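Local coordinates for cell division control protein 4 (PDB 3V7D), which recognises phosphorylated substrates such as the CDK inhibitor SIC1 for the SCF ubiquitin ligase, its WD40 propeller holding the bound peptide, at residues Gly223-Lys233 with Phe262-Val273; Arg274-Val284 with Ile313-Glu321. The protein carries 1 engineered substitution. All blocks are in the same frame, centred on the assembly; numbering follows the deposited sequence.

Contact 1. Residues Gly223-Lys233 with Phe262-Val273; sequences GSRDNTLHVWK and FVGVLRGHMASV
Leu229 and Leu266 form an antiparallel hydrogen-bonded pair; the tighter of their two bonds, Leu266 N to Leu229 O, measures 2.7 Å and is almost straight at 177°. Val263 and Gly264 both oppose Val231, a classic beta bulge, with Val263 N donating to Val231 O (2.9 Å) and Val231 N to Gly264 O.

On the face bearing His230 and Trp232, Val265 CG2 sits over the His230 imidazole, 3.9 Å from its ring centre, a CH-pi contact. Phe262 CG is anti to the backbone N (chi1 174°), which swings the ring edge to the six-membered ring of Trp232 in an offset edge-to-face pair, planes at 63°. On the other face Leu229 CD1 meets Val273 CG2 at 3.7 Å.

At the turn end, Asn227 lays its amide along Met270-Ser272, OD1 3.0 Å from Ala271 C, though its angle to Ser272 N is too poor for a hydrogen bond. With an alanine here, a gap would probably open between the turn and the 269-272 loop. A water donates to Asn227 O and His269 O, bridging the segments. After the Ser224-Asn227 type I turn, Thr228 N closes an Asx turn on Asp226 OD1, with Thr228 OG1 as second donor.

Arg225 NH2 hydrogen-bonds the backbone and a modified side chain of the bound peptide. Strand 229-233 lies between strands 218-224 and 262-266, the latter outermost in this four-stranded blade.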
loop_
_atom_site.group_PDB
_atom_site.type_symbol
_atom_site.label_atom_id
_atom_site.label_comp_id
_atom_site.label_asym_id
_atom_site.label_seq_id
_atom_site.Cartn_x
_atom_site.Cartn_y
_atom_site.Cartn_z
ATOM N N GLY B 223 24.503 2.561 12.338
ATOM C CA GLY B 223 25.614 2.994 11.509
ATOM C C GLY B 223 26.211 4.284 12.042
ATOM O O GLY B 223 25.489 5.159 12.526
ATOM N N SER B 224 27.531 4.407 11.951
ATOM C CA SER B 224 28.222 5.555 12.525
ATOM C C SER B 224 29.270 6.151 11.598
ATOM O O SER B 224 29.673 5.535 10.613
ATOM C CB SER B 224 28.873 5.169 13.857
ATOM O OG SER B 224 29.841 6.124 14.267
ATOM N N ARG B 225 29.713 7.357 11.940
ATOM C CA ARG B 225 30.808 8.011 11.237
ATOM C C ARG B 225 32.165 7.386 11.564
ATOM O O ARG B 225 33.194 7.853 11.081
ATOM C CB ARG B 225 30.832 9.505 11.561
ATOM C CG ARG B 225 29.693 10.275 10.940
ATOM C CD ARG B 225 29.799 11.753 11.235
ATOM N NE ARG B 225 28.998 12.534 10.298
ATOM C CZ ARG B 225 28.856 13.854 10.357
ATOM N NH1 ARG B 225 29.456 14.546 11.318
ATOM N NH2 ARG B 225 28.112 14.480 9.456
ATOM N N ASP B 226 32.168 6.336 12.381
ATOM C CA ASP B 226 33.400 5.598 12.657
ATOM C C ASP B 226 33.603 4.461 11.658
ATOM O O ASP B 226 34.423 3.569 11.885
ATOM C CB ASP B 226 33.428 5.069 14.099
ATOM C CG ASP B 226 32.261 4.150 14.421
ATOM O OD1 ASP B 226 31.628 3.607 13.492
ATOM O OD2 ASP B 226 31.976 3.965 15.622
ATOM N N ASN B 227 32.829 4.505 10.572
ATOM C CA ASN B 227 32.883 3.532 9.475
ATOM C C ASN B 227 32.307 2.155 9.811
ATOM O O ASN B 227 32.342 1.244 8.982
ATOM C CB ASN B 227 34.306 3.387 8.915
ATOM C CG ASN B 227 34.972 4.723 8.663
ATOM O OD1 ASN B 227 34.319 5.764 8.664
ATOM N ND2 ASN B 227 36.280 4.699 8.442
ATOM N N THR B 228 31.769 2.007 11.016
ATOM C CA THR B 228 31.285 0.707 11.466
ATOM C C THR B 228 29.774 0.670 11.641
ATOM O O THR B 228 29.097 1.699 11.584
ATOM C CB THR B 228 31.892 0.316 12.831
ATOM O OG1 THR B 228 31.167 0.968 13.883
ATOM C CG2 THR B 228 33.367 0.699 12.908
ATOM N N LEU B 229 29.259 -0.536 11.855
ATOM C CA LEU B 229 27.912 -0.724 12.371
ATOM C C LEU B 229 27.971 -1.579 13.633
ATOM O O LEU B 229 28.722 -2.555 13.699
ATOM C CB LEU B 229 27.008 -1.393 11.339
ATOM C CG LEU B 229 26.655 -0.589 10.090
ATOM C CD1 LEU B 229 27.634 -0.882 8.958
ATOM C CD2 LEU B 229 25.227 -0.889 9.672
ATOM N N HIS B 230 27.187 -1.204 14.638
ATOM C CA HIS B 230 27.087 -1.993 15.856
ATOM C C HIS B 230 25.737 -2.688 15.900
ATOM O O HIS B 230 24.727 -2.115 15.495
ATOM C CB HIS B 230 27.262 -1.108 17.090
ATOM C CG HIS B 230 28.685 -0.747 17.387
ATOM N ND1 HIS B 230 29.588 -0.395 16.406
ATOM C CD2 HIS B 230 29.361 -0.678 18.560
ATOM C CE1 HIS B 230 30.755 -0.125 16.961
ATOM N NE2 HIS B 230 30.645 -0.289 18.268
ATOM N N VAL B 231 25.718 -3.925 16.382
ATOM C CA VAL B 231 24.466 -4.661 16.525
ATOM C C VAL B 231 24.145 -4.880 18.006
ATOM O O VAL B 231 25.009 -5.279 18.787
ATOM C CB VAL B 231 24.495 -6.009 15.764
ATOM C CG1 VAL B 231 23.156 -6.721 15.888
ATOM C CG2 VAL B 231 24.842 -5.785 14.295
ATOM N N TRP B 232 22.905 -4.593 18.392
ATOM C CA TRP B 232 22.482 -4.745 19.778
ATOM C C TRP B 232 21.113 -5.409 19.858
ATOM O O TRP B 232 20.269 -5.210 18.984
ATOM C CB TRP B 232 22.407 -3.396 20.501
ATOM C CG TRP B 232 23.289 -2.313 19.969
ATOM C CD1 TRP B 232 23.144 -1.634 18.792
ATOM C CD2 TRP B 232 24.425 -1.742 20.620
ATOM N NE1 TRP B 232 24.137 -0.693 18.662
ATOM C CE2 TRP B 232 24.940 -0.739 19.778
ATOM C CE3 TRP B 232 25.072 -1.991 21.836
ATOM C CZ2 TRP B 232 26.062 0.017 20.106
ATOM C CZ3 TRP B 232 26.191 -1.243 22.163
ATOM C CH2 TRP B 232 26.675 -0.253 21.302
ATOM N N LYS B 233 20.894 -6.193 20.909
ATOM C CA LYS B 233 19.563 -6.711 21.195
ATOM C C LYS B 233 18.721 -5.612 21.832
ATOM O O LYS B 233 19.213 -4.861 22.671
ATOM C CB LYS B 233 19.636 -7.928 22.119
ATOM C CG LYS B 233 20.249 -9.158 21.467
ATOM C CD LYS B 233 20.241 -10.354 22.401
ATOM C CE LYS B 233 21.181 -10.141 23.572
ATOM N NZ LYS B 233 22.606 -10.102 23.141
ATOM N N PHE B 262 24.876 -6.193 23.879
ATOM C CA PHE B 262 25.804 -5.980 22.775
ATOM C C PHE B 262 26.052 -7.284 22.019
ATOM O O PHE B 262 26.257 -8.336 22.622
ATOM C CB PHE B 262 27.114 -5.379 23.291
ATOM C CG PHE B 262 28.183 -5.257 22.244
ATOM C CD1 PHE B 262 28.056 -4.356 21.204
ATOM C CD2 PHE B 262 29.327 -6.034 22.313
ATOM C CE1 PHE B 262 29.045 -4.239 20.242
ATOM C CE2 PHE B 262 30.318 -5.920 21.356
ATOM C CZ PHE B 262 30.178 -5.022 20.320
ATOM N N VAL B 263 26.018 -7.213 20.693
ATOM C CA VAL B 263 26.168 -8.408 19.871
ATOM C C VAL B 263 27.527 -8.447 19.191
ATOM O O VAL B 263 28.238 -9.449 19.268
ATOM C CB VAL B 263 25.060 -8.509 18.802
ATOM C CG1 VAL B 263 25.219 -9.788 17.998
ATOM C CG2 VAL B 263 23.687 -8.454 19.454
ATOM N N GLY B 264 27.889 -7.354 18.527
ATOM C CA GLY B 264 29.169 -7.279 17.846
ATOM C C GLY B 264 29.291 -6.098 16.904
ATOM O O GLY B 264 28.341 -5.340 16.705
ATOM N N VAL B 265 30.474 -5.947 16.320
ATOM C CA VAL B 265 30.751 -4.846 15.412
ATOM C C VAL B 265 30.868 -5.357 13.983
ATOM O O VAL B 265 31.493 -6.385 13.732
ATOM C CB VAL B 265 32.060 -4.124 15.792
ATOM C CG1 VAL B 265 32.303 -2.932 14.871
ATOM C CG2 VAL B 265 32.015 -3.679 17.244
ATOM N N LEU B 266 30.256 -4.642 13.049
ATOM C CA LEU B 266 30.381 -4.979 11.639
ATOM C C LEU B 266 31.310 -3.991 10.945
ATOM O O LEU B 266 30.904 -2.875 10.620
ATOM C CB LEU B 266 29.007 -4.992 10.963
ATOM C CG LEU B 266 28.052 -6.096 11.420
ATOM C CD1 LEU B 266 26.716 -5.979 10.713
ATOM C CD2 LEU B 266 28.669 -7.465 11.184
ATOM N N ARG B 267 32.556 -4.406 10.734
ATOM C CA ARG B 267 33.541 -3.591 10.033
ATOM C C ARG B 267 33.626 -4.003 8.575
ATOM O O ARG B 267 33.483 -5.181 8.238
ATOM C CB ARG B 267 34.922 -3.715 10.679
ATOM C CG ARG B 267 35.075 -2.978 11.986
ATOM C CD ARG B 267 36.458 -3.195 12.580
ATOM N NE ARG B 267 36.376 -3.664 13.956
ATOM C CZ ARG B 267 36.072 -2.882 14.984
ATOM N NH1 ARG B 267 35.822 -1.595 14.786
ATOM N NH2 ARG B 267 36.019 -3.381 16.208
ATOM N N GLY B 268 33.866 -3.026 7.710
ATOM C CA GLY B 268 33.910 -3.266 6.281
ATOM C C GLY B 268 34.059 -1.980 5.494
ATOM O O GLY B 268 34.806 -1.927 4.517
ATOM N N HIS B 269 33.349 -0.940 5.921
ATOM C CA HIS B 269 33.395 0.345 5.232
ATOM C C HIS B 269 34.641 1.162 5.569
ATOM O O HIS B 269 35.211 1.033 6.652
ATOM C CB HIS B 269 32.120 1.145 5.504
ATOM C CG HIS B 269 30.906 0.570 4.844
ATOM N ND1 HIS B 269 30.787 0.466 3.475
ATOM C CD2 HIS B 269 29.769 0.051 5.362
ATOM C CE1 HIS B 269 29.622 -0.081 3.177
ATOM N NE2 HIS B 269 28.986 -0.344 4.304
ATOM N N MET B 270 35.059 1.995 4.621
ATOM C CA MET B 270 36.250 2.822 4.781
ATOM C C MET B 270 35.861 4.265 5.060
ATOM O O MET B 270 36.719 5.138 5.179
ATOM C CB MET B 270 37.122 2.757 3.526
ATOM C CG MET B 270 37.735 1.389 3.240
ATOM S SD MET B 270 39.050 0.936 4.393
ATOM C CE MET B 270 38.164 -0.111 5.544
ATOM N N ALA B 271 34.559 4.510 5.149
ATOM C CA ALA B 271 34.049 5.846 5.421
ATOM C C ALA B 271 32.713 5.757 6.143
ATOM O O ALA B 271 32.177 4.663 6.341
ATOM C CB ALA B 271 33.914 6.644 4.134
ATOM N N SER B 272 32.190 6.914 6.539
ATOM C CA SER B 272 30.981 6.992 7.349
ATOM C C SER B 272 29.842 6.139 6.800
ATOM O O SER B 272 29.615 6.091 5.591
ATOM C CB SER B 272 30.528 8.447 7.481
ATOM O OG SER B 272 29.222 8.522 8.026
ATOM N N VAL B 273 29.150 5.445 7.698
ATOM C CA VAL B 273 27.971 4.680 7.321
ATOM C C VAL B 273 26.770 5.613 7.327
ATOM O O VAL B 273 26.268 5.996 8.386
ATOM C CB VAL B 273 27.722 3.496 8.266
ATOM C CG1 VAL B 273 26.462 2.751 7.850
ATOM C CG2 VAL B 273 28.927 2.560 8.264
HETATM O O HOH W 1 34.755 -0.060 8.912
#

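Contact 2. Residues Arg274-Val284 with Ile313-Glu321; sequences RTVSGHGNIVV and IYSTIYDHE
The contact is the seam between the innermost strands of two successive propeller blades, where Thr275 and Ser277 meet Thr316 and Tyr318. Strands 274-279 and 313-319 run 8° from parallel with axes 5.6 Å apart at their closest; between residues 274-284 and 313-321 the two hydrogen bonds run from backbone N-H groups to side-chain hydroxyls. Ser277 OG, anti to its backbone N (chi1 173°), accepts from Tyr318 N at 2.8 Å in a nearly straight bond. Thr275 OG1 does the same for Thr316 N, more loosely, at 3.2 Å.

The Tyr318 ring is wedged between Ile282 CG2, over one face of it and 3.9 Å from its centroid, and His320 CA on the opposite face. His279 N approaches the ring edge near CD2, and Val284 CG2 packs on Tyr318 CB at 4.0 Å.

Past it, the imidazoles of His279 and His320 stack face to face, centroids 3.5 Å apart and ring planes 2° from parallel; two protonated rings this close would probably be disfavoured. At the far end the Arg274 guanidinium is steeply turned against the Tyr314 ring, NH2 at the ring's edge, while NE makes a weak hydrogen bond to Tyr288 OH. Arg274 packs on a modified side chain of the bound peptide and Tyr314 on an apolar one. As in WD40 beta-propellers, the first strand of each four-stranded antiparallel blade lies innermost around the central channel, and 274-279 and 313-319 are those strands of adjacent blades.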
loop_
_atom_site.group_PDB
_atom_site.type_symbol
_atom_site.label_atom_id
_atom_site.label_comp_id
_atom_site.label_asym_id
_atom_site.label_seq_id
_atom_site.Cartn_x
_atom_site.Cartn_y
_atom_site.Cartn_z
ATOM N N ARG B 274 26.327 5.979 6.130
ATOM C CA ARG B 274 25.331 7.026 5.948
ATOM C C ARG B 274 23.899 6.514 6.061
ATOM O O ARG B 274 23.016 7.221 6.540
ATOM C CB ARG B 274 25.533 7.690 4.584
ATOM C CG ARG B 274 24.603 8.855 4.306
ATOM C CD ARG B 274 24.728 9.927 5.375
ATOM N NE ARG B 274 23.998 11.131 4.998
ATOM C CZ ARG B 274 22.701 11.316 5.218
ATOM N NH1 ARG B 274 21.989 10.376 5.824
ATOM N NH2 ARG B 274 22.118 12.446 4.837
ATOM N N THR B 275 23.670 5.287 5.614
ATOM C CA THR B 275 22.316 4.755 5.557
ATOM C C THR B 275 22.283 3.262 5.865
ATOM O O THR B 275 23.245 2.543 5.606
ATOM C CB THR B 275 21.684 5.003 4.177
ATOM O OG1 THR B 275 20.417 4.339 4.102
ATOM C CG2 THR B 275 22.597 4.476 3.075
ATOM N N VAL B 276 21.169 2.806 6.421
ATOM C CA VAL B 276 21.018 1.404 6.779
ATOM C C VAL B 276 19.558 0.967 6.623
ATOM O O VAL B 276 18.634 1.717 6.939
ATOM C CB VAL B 276 21.521 1.146 8.216
ATOM C CG1 VAL B 276 20.717 1.956 9.217
ATOM C CG2 VAL B 276 21.465 -0.329 8.555
ATOM N N SER B 277 19.356 -0.241 6.110
ATOM C CA SER B 277 18.013 -0.765 5.884
ATOM C C SER B 277 18.032 -2.277 6.038
ATOM O O SER B 277 18.782 -2.963 5.347
ATOM C CB SER B 277 17.525 -0.384 4.483
ATOM O OG SER B 277 16.287 -1.006 4.176
ATOM N N GLY B 278 17.212 -2.800 6.943
ATOM C CA GLY B 278 17.208 -4.229 7.194
ATOM C C GLY B 278 15.841 -4.860 7.383
ATOM O O GLY B 278 14.851 -4.176 7.636
ATOM N N HIS B 279 15.801 -6.181 7.254
ATOM C CA HIS B 279 14.608 -6.967 7.539
ATOM C C HIS B 279 15.036 -8.391 7.868
ATOM O O HIS B 279 15.852 -8.980 7.156
ATOM C CB HIS B 279 13.657 -6.968 6.344
ATOM C CG HIS B 279 12.418 -7.781 6.561
ATOM N ND1 HIS B 279 11.226 -7.225 6.976
ATOM C CD2 HIS B 279 12.188 -9.108 6.423
ATOM C CE1 HIS B 279 10.315 -8.176 7.082
ATOM N NE2 HIS B 279 10.873 -9.327 6.752
ATOM N N GLY B 280 14.486 -8.946 8.944
ATOM C CA GLY B 280 14.912 -10.249 9.414
ATOM C C GLY B 280 16.391 -10.223 9.750
ATOM O O GLY B 280 16.868 -9.269 10.362
ATOM N N ASN B 281 17.122 -11.252 9.331
ATOM C CA ASN B 281 18.550 -11.346 9.626
ATOM C C ASN B 281 19.426 -10.619 8.610
ATOM O O ASN B 281 20.647 -10.581 8.750
ATOM C CB ASN B 281 18.992 -12.810 9.734
ATOM C CG ASN B 281 18.864 -13.560 8.419
ATOM O OD1 ASN B 281 17.839 -13.480 7.740
ATOM N ND2 ASN B 281 19.910 -14.289 8.048
ATOM N N ILE B 282 18.802 -10.049 7.584
ATOM C CA ILE B 282 19.547 -9.355 6.541
ATOM C C ILE B 282 19.497 -7.840 6.707
ATOM O O ILE B 282 18.421 -7.252 6.825
ATOM C CB ILE B 282 19.038 -9.726 5.141
ATOM C CG1 ILE B 282 19.188 -11.227 4.910
ATOM C CG2 ILE B 282 19.812 -8.960 4.080
ATOM C CD1 ILE B 282 20.628 -11.696 4.910
ATOM N N VAL B 283 20.673 -7.220 6.719
ATOM C CA VAL B 283 20.786 -5.773 6.840
ATOM C C VAL B 283 21.744 -5.228 5.788
ATOM O O VAL B 283 22.828 -5.772 5.586
ATOM C CB VAL B 283 21.287 -5.362 8.239
ATOM C CG1 VAL B 283 21.497 -3.863 8.308
ATOM C CG2 VAL B 283 20.307 -5.809 9.313
ATOM N N VAL B 284 21.337 -4.154 5.116
ATOM C CA VAL B 284 22.184 -3.497 4.128
ATOM C C VAL B 284 22.648 -2.129 4.625
ATOM O O VAL B 284 21.844 -1.332 5.115
ATOM C CB VAL B 284 21.448 -3.322 2.791
ATOM C CG1 VAL B 284 22.368 -2.689 1.755
ATOM C CG2 VAL B 284 20.929 -4.664 2.293
ATOM N N ILE B 313 27.232 6.975 -1.208
ATOM C CA ILE B 313 25.900 6.410 -1.090
ATOM C C ILE B 313 25.158 7.180 -0.003
ATOM O O ILE B 313 25.653 7.317 1.115
ATOM C CB ILE B 313 25.930 4.926 -0.691
ATOM C CG1 ILE B 313 26.971 4.153 -1.508
ATOM C CG2 ILE B 313 24.538 4.320 -0.829
ATOM C CD1 ILE B 313 26.644 4.037 -2.974
ATOM N N TYR B 314 23.976 7.683 -0.330
ATOM C CA TYR B 314 23.220 8.497 0.613
ATOM C C TYR B 314 21.985 7.783 1.150
ATOM O O TYR B 314 21.493 8.106 2.228
ATOM C CB TYR B 314 22.833 9.833 -0.021
ATOM C CG TYR B 314 23.862 10.914 0.201
ATOM C CD1 TYR B 314 24.942 11.062 -0.659
ATOM C CD2 TYR B 314 23.764 11.778 1.284
ATOM C CE1 TYR B 314 25.889 12.049 -0.452
ATOM C CE2 TYR B 314 24.703 12.766 1.498
ATOM C CZ TYR B 314 25.764 12.899 0.630
ATOM O OH TYR B 314 26.702 13.885 0.849
ATOM N N SER B 315 21.495 6.802 0.403
ATOM C CA SER B 315 20.272 6.117 0.784
ATOM C C SER B 315 20.225 4.702 0.233
ATOM O O SER B 315 20.596 4.458 -0.917
ATOM C CB SER B 315 19.061 6.902 0.277
ATOM O OG SER B 315 17.858 6.266 0.649
ATOM N N THR B 316 19.760 3.770 1.056
ATOM C CA THR B 316 19.511 2.418 0.575
ATOM C C THR B 316 18.229 1.817 1.144
ATOM O O THR B 316 17.810 2.122 2.265
ATOM C CB THR B 316 20.691 1.471 0.859
ATOM O OG1 THR B 316 20.532 0.272 0.091
ATOM C CG2 THR B 316 20.767 1.119 2.344
ATOM N N ILE B 317 17.601 0.963 0.349
ATOM C CA ILE B 317 16.448 0.207 0.804
ATOM C C ILE B 317 16.685 -1.271 0.551
ATOM O O ILE B 317 17.095 -1.664 -0.541
ATOM C CB ILE B 317 15.164 0.643 0.082
ATOM C CG1 ILE B 317 14.768 2.059 0.514
ATOM C CG2 ILE B 317 14.030 -0.337 0.366
ATOM C CD1 ILE B 317 13.468 2.532 -0.089
ATOM N N TYR B 318 16.449 -2.089 1.569
ATOM C CA TYR B 318 16.448 -3.528 1.376
ATOM C C TYR B 318 15.039 -3.980 1.005
ATOM O O TYR B 318 14.150 -4.030 1.851
ATOM C CB TYR B 318 16.940 -4.251 2.635
ATOM C CG TYR B 318 16.810 -5.758 2.575
ATOM C CD1 TYR B 318 17.094 -6.456 1.407
ATOM C CD2 TYR B 318 16.422 -6.488 3.695
ATOM C CE1 TYR B 318 16.980 -7.835 1.349
ATOM C CE2 TYR B 318 16.310 -7.871 3.649
ATOM C CZ TYR B 318 16.589 -8.537 2.471
ATOM O OH TYR B 318 16.479 -9.907 2.409
ATOM N N ASP B 319 14.841 -4.287 -0.273
ATOM C CA ASP B 319 13.583 -4.850 -0.740
ATOM C C ASP B 319 13.577 -6.334 -0.399
ATOM O O ASP B 319 14.039 -7.153 -1.189
ATOM C CB ASP B 319 13.447 -4.656 -2.253
ATOM C CG ASP B 319 12.073 -5.049 -2.781
ATOM O OD1 ASP B 319 11.280 -5.657 -2.029
ATOM O OD2 ASP B 319 11.790 -4.754 -3.962
ATOM N N HIS B 320 13.059 -6.675 0.778
ATOM C CA HIS B 320 13.080 -8.059 1.250
ATOM C C HIS B 320 12.036 -8.925 0.549
ATOM O O HIS B 320 12.203 -10.136 0.433
ATOM C CB HIS B 320 12.882 -8.121 2.766
ATOM C CG HIS B 320 11.592 -7.523 3.229
ATOM N ND1 HIS B 320 11.436 -6.172 3.450
ATOM C CD2 HIS B 320 10.395 -8.090 3.507
ATOM C CE1 HIS B 320 10.199 -5.932 3.846
ATOM N NE2 HIS B 320 9.547 -7.079 3.889
ATOM N N GLU B 321 10.956 -8.304 0.087
ATOM C CA GLU B 321 9.925 -9.044 -0.629
ATOM C C GLU B 321 10.483 -9.657 -1.914
ATOM O O GLU B 321 10.188 -10.803 -2.243
ATOM C CB GLU B 321 8.728 -8.147 -0.947
ATOM C CG GLU B 321 7.593 -8.881 -1.642
ATOM C CD GLU B 321 6.518 -7.949 -2.165
ATOM O OE1 GLU B 321 6.336 -6.858 -1.584
ATOM O OE2 GLU B 321 5.860 -8.310 -3.164
#

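Overall arrangement
The two contacts follow one another along the chain, contact 1 closing at Val273 just where contact 2 opens at Arg274, and their centres lie about 14 Å apart. Contact 1 is chiefly within one blade, on its outer strands 229-233 and 262-266; contact 2 joins the next blade, 273-306, to the one after it, 313-348. The 267-272 loop carries the chain from the outermost strand of one blade to the innermost strand of the next. Leu229 CD2 touches Val276 CG2 at 4.0 Å, directly linking the two regions. Both contacts also reach the bound peptide, consistent with successive blades each contributing to its recognition.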